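Local coordinates for nuclease-like protein (Chaetomium thermophilum, PDB 6GRB) that probably cuts four-way Holliday junctions and 5'-flap DNA as a metal-dependent resolving enzyme of the GEN1 type, the chain being the nuclease-bearing part of a longer protein, at residues Y7-L21 against P166-A178. Numbering follows the deposited sequence. Where two conformers were deposited one is given.
Sequences YKEIGSGERISLCKL and PTHVTLHDAKKIA. With nucleotides of chain B.
The imidazole of His172 packs against the loop joining helix 6-10 to strand 14-17, with Gly13 CA over one ring face, 3.6 Å from the centroid, in a CH-pi contact. The carbonyl of Gly11 reaches the ring edge, its O 3.0 Å from His172 CE1. The Tyr7 ring is nearly parallel to the imidazole (23°) but slid aside, with centroids 5.5 Å apart, so the two barely overlap; Arg154 makes a cation-pi contact with this tyrosine. Beside them Ile10 CG2 meets Ile177 CG2 at 3.6 Å, closing helix 6-10 onto helix 174-178.

Farther along, strands 14-17 and 168-173 pair antiparallel. Glu14 and Leu171 exchange backbone bonds, as do Ile16 and Val169; beyond the last bridge, Leu18 N at the start of helix 18-29 donates to Thr167 O. Arg15 bends at chi2 (-77°) and chi3, which carries its NE to Thr170 OG1 at 2.9 Å, and His168 O lies over one guanidinium face, toward its rim. On the face of Ile16, Val169 and Leu171, Val169 CG2 meets Ile16 CG2 (4.0 Å) and Leu21 CD1. At the far end Ser17 CB sits over the His168 ring, 4.1 Å from its centroid, and Asp375 takes bonds from Ser17 N and His168 NE2.

Strand 14-17 is an outer edge of the mixed sheet of the PIN-type nuclease domain. The Tyr7 side chain lies about 4 Å from that of Asp141, a magnesium ligand, and its ring edge faces a phosphate oxygen of DA3 of chain B. Arg15 NE is held by Thr170, while its NH2 meets Asp155 of strand 151-157 in a salt bridge that probably offsets its charge.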
loop_
_atom_site.group_PDB
_atom_site.type_symbol
_atom_site.label_atom_id
_atom_site.label_comp_id
_atom_site.label_asym_id
_atom_site.label_seq_id
_atom_site.Cartn_x
_atom_site.Cartn_y
_atom_site.Cartn_z
ATOM N N TYR A 7 -5.998 13.983 11.146
ATOM C CA TYR A 7 -6.640 14.278 9.869
ATOM C C TYR A 7 -7.452 15.560 9.941
ATOM O O TYR A 7 -7.616 16.245 8.924
ATOM C CB TYR A 7 -7.510 13.097 9.427
ATOM C CG TYR A 7 -6.731 11.804 9.357
ATOM C CD1 TYR A 7 -5.514 11.735 8.663
ATOM C CD2 TYR A 7 -7.181 10.669 10.003
ATOM C CE1 TYR A 7 -4.778 10.570 8.612
ATOM C CE2 TYR A 7 -6.456 9.499 9.965
ATOM C CZ TYR A 7 -5.252 9.450 9.271
ATOM O OH TYR A 7 -4.537 8.274 9.236
ATOM N N LYS A 8 -7.959 15.906 11.128
ATOM C CA LYS A 8 -8.543 17.226 11.306
ATOM C C LYS A 8 -7.532 18.312 10.971
ATOM O O LYS A 8 -7.915 19.408 10.561
ATOM C CB LYS A 8 -9.066 17.391 12.735
ATOM C CG LYS A 8 -10.548 17.036 12.939
ATOM C CD LYS A 8 -10.777 15.523 13.189
ATOM C CE LYS A 8 -12.285 15.200 13.436
ATOM N NZ LYS A 8 -12.597 13.720 13.591
ATOM N N GLU A 9 -6.239 18.020 11.093
ATOM C CA GLU A 9 -5.202 19.008 10.795
ATOM C C GLU A 9 -4.725 18.929 9.345
ATOM O O GLU A 9 -4.710 19.941 8.638
ATOM C CB GLU A 9 -4.020 18.837 11.760
ATOM C CG GLU A 9 -4.423 18.945 13.227
ATOM C CD GLU A 9 -5.238 20.199 13.515
ATOM O OE1 GLU A 9 -4.878 21.287 13.002
ATOM O OE2 GLU A 9 -6.246 20.093 14.251
ATOM N N ILE A 10 -4.304 17.745 8.889
ATOM C CA ILE A 10 -3.710 17.672 7.556
ATOM C C ILE A 10 -4.735 17.400 6.463
ATOM O O ILE A 10 -4.413 17.558 5.275
ATOM C CB ILE A 10 -2.577 16.632 7.510
ATOM C CG1 ILE A 10 -3.132 15.225 7.632
ATOM C CG2 ILE A 10 -1.613 16.873 8.636
ATOM C CD1 ILE A 10 -2.059 14.203 7.682
ATOM N N GLY A 11 -5.970 17.081 6.822
ATOM C CA GLY A 11 -6.965 16.620 5.881
ATOM C C GLY A 11 -7.125 15.107 5.945
ATOM O O GLY A 11 -6.242 14.369 6.390
ATOM N N SER A 12 -8.284 14.637 5.498
ATOM C CA SER A 12 -8.512 13.202 5.474
ATOM C C SER A 12 -7.855 12.508 4.284
ATOM O O SER A 12 -7.767 11.276 4.290
ATOM C CB SER A 12 -10.006 12.922 5.478
ATOM O OG SER A 12 -10.627 13.769 4.531
ATOM N N GLY A 13 -7.361 13.249 3.294
ATOM C CA GLY A 13 -6.646 12.672 2.173
ATOM C C GLY A 13 -7.531 12.514 0.951
ATOM O O GLY A 13 -8.752 12.691 0.993
ATOM N N GLU A 14 -6.895 12.182 -0.174
ATOM C CA GLU A 14 -7.600 12.019 -1.441
ATOM C C GLU A 14 -7.978 10.564 -1.678
ATOM O O GLU A 14 -7.107 9.684 -1.695
ATOM C CB GLU A 14 -6.768 12.508 -2.620
ATOM C CG GLU A 14 -7.564 12.351 -3.884
ATOM C CD GLU A 14 -6.815 12.777 -5.126
ATOM O OE1 GLU A 14 -5.557 12.670 -5.143
ATOM O OE2 GLU A 14 -7.513 13.221 -6.083
ATOM N N ARG A 15 -9.266 10.316 -1.897
ATOM C CA ARG A 15 -9.738 8.977 -2.214
ATOM C C ARG A 15 -9.430 8.824 -3.698
ATOM O O ARG A 15 -9.713 9.728 -4.482
ATOM C CB ARG A 15 -11.239 8.855 -1.963
ATOM C CG ARG A 15 -11.597 8.069 -0.711
ATOM C CD ARG A 15 -11.447 6.573 -0.938
ATOM N NE ARG A 15 -10.665 5.936 0.118
ATOM C CZ ARG A 15 -10.987 4.781 0.692
ATOM N NH1 ARG A 15 -12.079 4.131 0.313
ATOM N NH2 ARG A 15 -10.216 4.276 1.645
ATOM N N ILE A 16 -8.852 7.695 -4.094
ATOM C CA ILE A 16 -8.480 7.523 -5.491
ATOM C C ILE A 16 -8.446 6.038 -5.825
ATOM O O ILE A 16 -8.012 5.213 -5.021
ATOM C CB ILE A 16 -7.134 8.204 -5.791
ATOM C CG1 ILE A 16 -6.837 8.157 -7.286
ATOM C CG2 ILE A 16 -5.999 7.561 -4.989
ATOM C CD1 ILE A 16 -5.500 8.765 -7.617
ATOM N N SER A 17 -8.936 5.708 -7.017
ATOM C CA SER A 17 -8.917 4.342 -7.519
ATOM C C SER A 17 -7.485 3.808 -7.620
ATOM O O SER A 17 -6.659 4.363 -8.351
ATOM C CB SER A 17 -9.604 4.325 -8.884
ATOM O OG SER A 17 -9.203 3.232 -9.677
ATOM N N LEU A 18 -7.199 2.716 -6.906
ATOM C CA LEU A 18 -5.880 2.085 -6.995
ATOM C C LEU A 18 -5.510 1.747 -8.438
ATOM O O LEU A 18 -4.349 1.869 -8.849
ATOM C CB LEU A 18 -5.854 0.824 -6.133
ATOM C CG LEU A 18 -4.513 0.147 -5.873
ATOM C CD1 LEU A 18 -3.444 1.187 -5.525
ATOM C CD2 LEU A 18 -4.661 -0.865 -4.742
ATOM N N CYS A 19 -6.491 1.314 -9.222
ATOM C CA CYS A 19 -6.256 1.129 -10.645
ATOM C C CYS A 19 -5.796 2.426 -11.316
ATOM O O CYS A 19 -4.958 2.392 -12.222
ATOM C CB CYS A 19 -7.518 0.579 -11.308
ATOM S SG CYS A 19 -7.479 0.616 -13.108
ATOM N N LYS A 20 -6.326 3.582 -10.901
ATOM C CA LYS A 20 -5.878 4.819 -11.545
ATOM C C LYS A 20 -4.435 5.145 -11.180
ATOM O O LYS A 20 -3.672 5.614 -12.027
ATOM C CB LYS A 20 -6.776 5.995 -11.191
ATOM C CG LYS A 20 -6.379 7.242 -11.968
ATOM C CD LYS A 20 -7.247 8.434 -11.685
ATOM C CE LYS A 20 -6.499 9.713 -12.014
ATOM N NZ LYS A 20 -6.087 9.663 -13.441
ATOM N N LEU A 21 -4.033 4.893 -9.934
ATOM C CA LEU A 21 -2.646 5.129 -9.553
ATOM C C LEU A 21 -1.711 4.203 -10.305
ATOM O O LEU A 21 -0.654 4.627 -10.780
ATOM C CB LEU A 21 -2.461 4.932 -8.054
ATOM C CG LEU A 21 -3.045 5.972 -7.122
ATOM C CD1 LEU A 21 -3.018 5.408 -5.708
ATOM C CD2 LEU A 21 -2.255 7.271 -7.215
ATOM N N PRO A 166 -12.907 -4.005 -2.972
ATOM C CA PRO A 166 -11.961 -2.955 -2.570
ATOM C C PRO A 166 -11.275 -2.303 -3.770
ATOM O O PRO A 166 -10.366 -2.884 -4.353
ATOM C CB PRO A 166 -10.963 -3.706 -1.676
ATOM C CG PRO A 166 -11.003 -5.116 -2.183
ATOM C CD PRO A 166 -12.396 -5.359 -2.689
ATOM N N THR A 167 -11.694 -1.106 -4.162
ATOM C CA THR A 167 -11.121 -0.478 -5.334
ATOM C C THR A 167 -10.295 0.757 -5.026
ATOM O O THR A 167 -9.556 1.216 -5.916
ATOM C CB THR A 167 -12.215 -0.078 -6.335
ATOM O OG1 THR A 167 -13.099 0.869 -5.724
ATOM C CG2 THR A 167 -12.984 -1.281 -6.782
ATOM N N HIS A 168 -10.402 1.313 -3.812
ATOM C CA HIS A 168 -9.896 2.652 -3.542
ATOM C C HIS A 168 -8.995 2.670 -2.324
ATOM O O HIS A 168 -9.101 1.828 -1.433
ATOM C CB HIS A 168 -11.042 3.665 -3.357
ATOM C CG HIS A 168 -11.639 4.120 -4.650
ATOM N ND1 HIS A 168 -12.324 3.269 -5.490
ATOM C CD2 HIS A 168 -11.613 5.323 -5.269
ATOM C CE1 HIS A 168 -12.708 3.935 -6.565
ATOM N NE2 HIS A 168 -12.304 5.186 -6.452
ATOM N N VAL A 169 -8.075 3.634 -2.332
ATOM C CA VAL A 169 -7.203 3.951 -1.207
ATOM C C VAL A 169 -7.321 5.443 -0.939
ATOM O O VAL A 169 -7.788 6.219 -1.776
ATOM C CB VAL A 169 -5.718 3.591 -1.453
ATOM C CG1 VAL A 169 -5.540 2.086 -1.697
ATOM C CG2 VAL A 169 -5.170 4.413 -2.622
ATOM N N THR A 170 -6.837 5.837 0.234
ATOM C CA THR A 170 -6.777 7.235 0.649
ATOM C C THR A 170 -5.325 7.712 0.567
ATOM O O THR A 170 -4.452 7.189 1.278
ATOM C CB THR A 170 -7.349 7.392 2.065
ATOM O OG1 THR A 170 -8.734 7.016 2.063
ATOM C CG2 THR A 170 -7.231 8.820 2.529
ATOM N N LEU A 171 -5.065 8.678 -0.326
ATOM C CA LEU A 171 -3.708 9.131 -0.628
ATOM C C LEU A 171 -3.389 10.362 0.196
ATOM O O LEU A 171 -4.176 11.311 0.232
ATOM C CB LEU A 171 -3.518 9.472 -2.113
ATOM C CG LEU A 171 -2.116 9.956 -2.585
ATOM C CD1 LEU A 171 -1.932 9.618 -4.057
ATOM C CD2 LEU A 171 -1.818 11.439 -2.389
ATOM N N HIS A 172 -2.231 10.352 0.827
ATOM C CA HIS A 172 -1.697 11.518 1.505
ATOM C C HIS A 172 -0.335 11.855 0.915
ATOM O O HIS A 172 0.467 10.961 0.618
ATOM C CB HIS A 172 -1.587 11.285 3.006
ATOM C CG HIS A 172 -2.889 11.410 3.731
ATOM N ND1 HIS A 172 -3.381 12.621 4.167
ATOM C CD2 HIS A 172 -3.797 10.478 4.101
ATOM C CE1 HIS A 172 -4.536 12.427 4.778
ATOM N NE2 HIS A 172 -4.813 11.137 4.747
ATOM N N ASP A 173 -0.090 13.147 0.743
ATOM C CA ASP A 173 1.106 13.653 0.090
ATOM C C ASP A 173 1.820 14.560 1.080
ATOM O O ASP A 173 1.293 15.614 1.449
ATOM C CB ASP A 173 0.724 14.400 -1.195
ATOM C CG ASP A 173 1.915 14.672 -2.111
ATOM O OD1 ASP A 173 1.861 14.240 -3.275
ATOM O OD2 ASP A 173 2.885 15.329 -1.685
ATOM N N ALA A 174 3.015 14.143 1.507
ATOM C CA ALA A 174 3.825 14.962 2.405
ATOM C C ALA A 174 4.136 16.334 1.814
ATOM O O ALA A 174 4.243 17.320 2.552
ATOM C CB ALA A 174 5.115 14.227 2.746
ATOM N N LYS A 175 4.274 16.425 0.489
ATOM C CA LYS A 175 4.633 17.701 -0.116
ATOM C C LYS A 175 3.472 18.683 -0.047
ATOM O O LYS A 175 3.686 19.887 0.163
ATOM C CB LYS A 175 5.087 17.502 -1.564
ATOM C CG LYS A 175 5.807 18.716 -2.164
ATOM C CD LYS A 175 5.611 18.836 -3.694
ATOM C CE LYS A 175 6.426 17.792 -4.511
ATOM N NZ LYS A 175 6.523 18.155 -5.983
ATOM N N LYS A 176 2.230 18.194 -0.205
ATOM C CA LYS A 176 1.077 19.089 -0.126
ATOM C C LYS A 176 0.700 19.387 1.322
ATOM O O LYS A 176 0.343 20.527 1.648
ATOM C CB LYS A 176 -0.112 18.493 -0.884
ATOM C CG LYS A 176 0.310 17.804 -2.160
ATOM C CD LYS A 176 -0.793 17.634 -3.202
ATOM C CE LYS A 176 -0.286 16.663 -4.293
ATOM N NZ LYS A 176 -1.170 16.495 -5.498
ATOM N N ILE A 177 0.765 18.376 2.198
ATOM C CA ILE A 177 0.461 18.588 3.614
ATOM C C ILE A 177 1.323 19.712 4.167
ATOM O O ILE A 177 0.815 20.699 4.717
ATOM C CB ILE A 177 0.650 17.288 4.420
ATOM C CG1 ILE A 177 -0.430 16.282 4.049
ATOM C CG2 ILE A 177 0.598 17.571 5.910
ATOM C CD1 ILE A 177 -0.218 14.893 4.622
ATOM N N ALA A 178 2.643 19.594 3.986
ATOM C CA ALA A 178 3.579 20.538 4.591
ATOM C C ALA A 178 3.348 21.966 4.105
ATOM O O ALA A 178 3.567 22.926 4.860
ATOM C CB ALA A 178 5.013 20.097 4.312
ATOM P P DA B 3 -5.409 6.270 11.855
ATOM O OP1 DA B 3 -5.200 6.448 10.400
ATOM O OP2 DA B 3 -4.594 7.088 12.800
ATOM O "O5'" DA B 3 -6.973 6.493 12.183
ATOM C "C5'" DA B 3 -7.954 5.830 11.402
ATOM C "C4'" DA B 3 -9.350 6.302 11.751
ATOM O "O4'" DA B 3 -9.925 5.430 12.765
ATOM C "C3'" DA B 3 -9.458 7.740 12.271
ATOM O "O3'" DA B 3 -10.450 8.443 11.506
ATOM C "C2'" DA B 3 -9.862 7.579 13.749
ATOM C "C1'" DA B 3 -10.527 6.204 13.788
ATOM N N9 DA B 3 -10.342 5.500 15.060
ATOM C C8 DA B 3 -9.206 5.464 15.823
ATOM N N7 DA B 3 -9.322 4.746 16.912
ATOM C C5 DA B 3 -10.628 4.268 16.862
ATOM C C6 DA B 3 -11.378 3.441 17.729
ATOM N N6 DA B 3 -10.893 2.928 18.865
ATOM N N1 DA B 3 -12.648 3.160 17.376
ATOM C C2 DA B 3 -13.135 3.678 16.244
ATOM N N3 DA B 3 -12.533 4.463 15.354
ATOM C C4 DA B 3 -11.269 4.721 15.723
#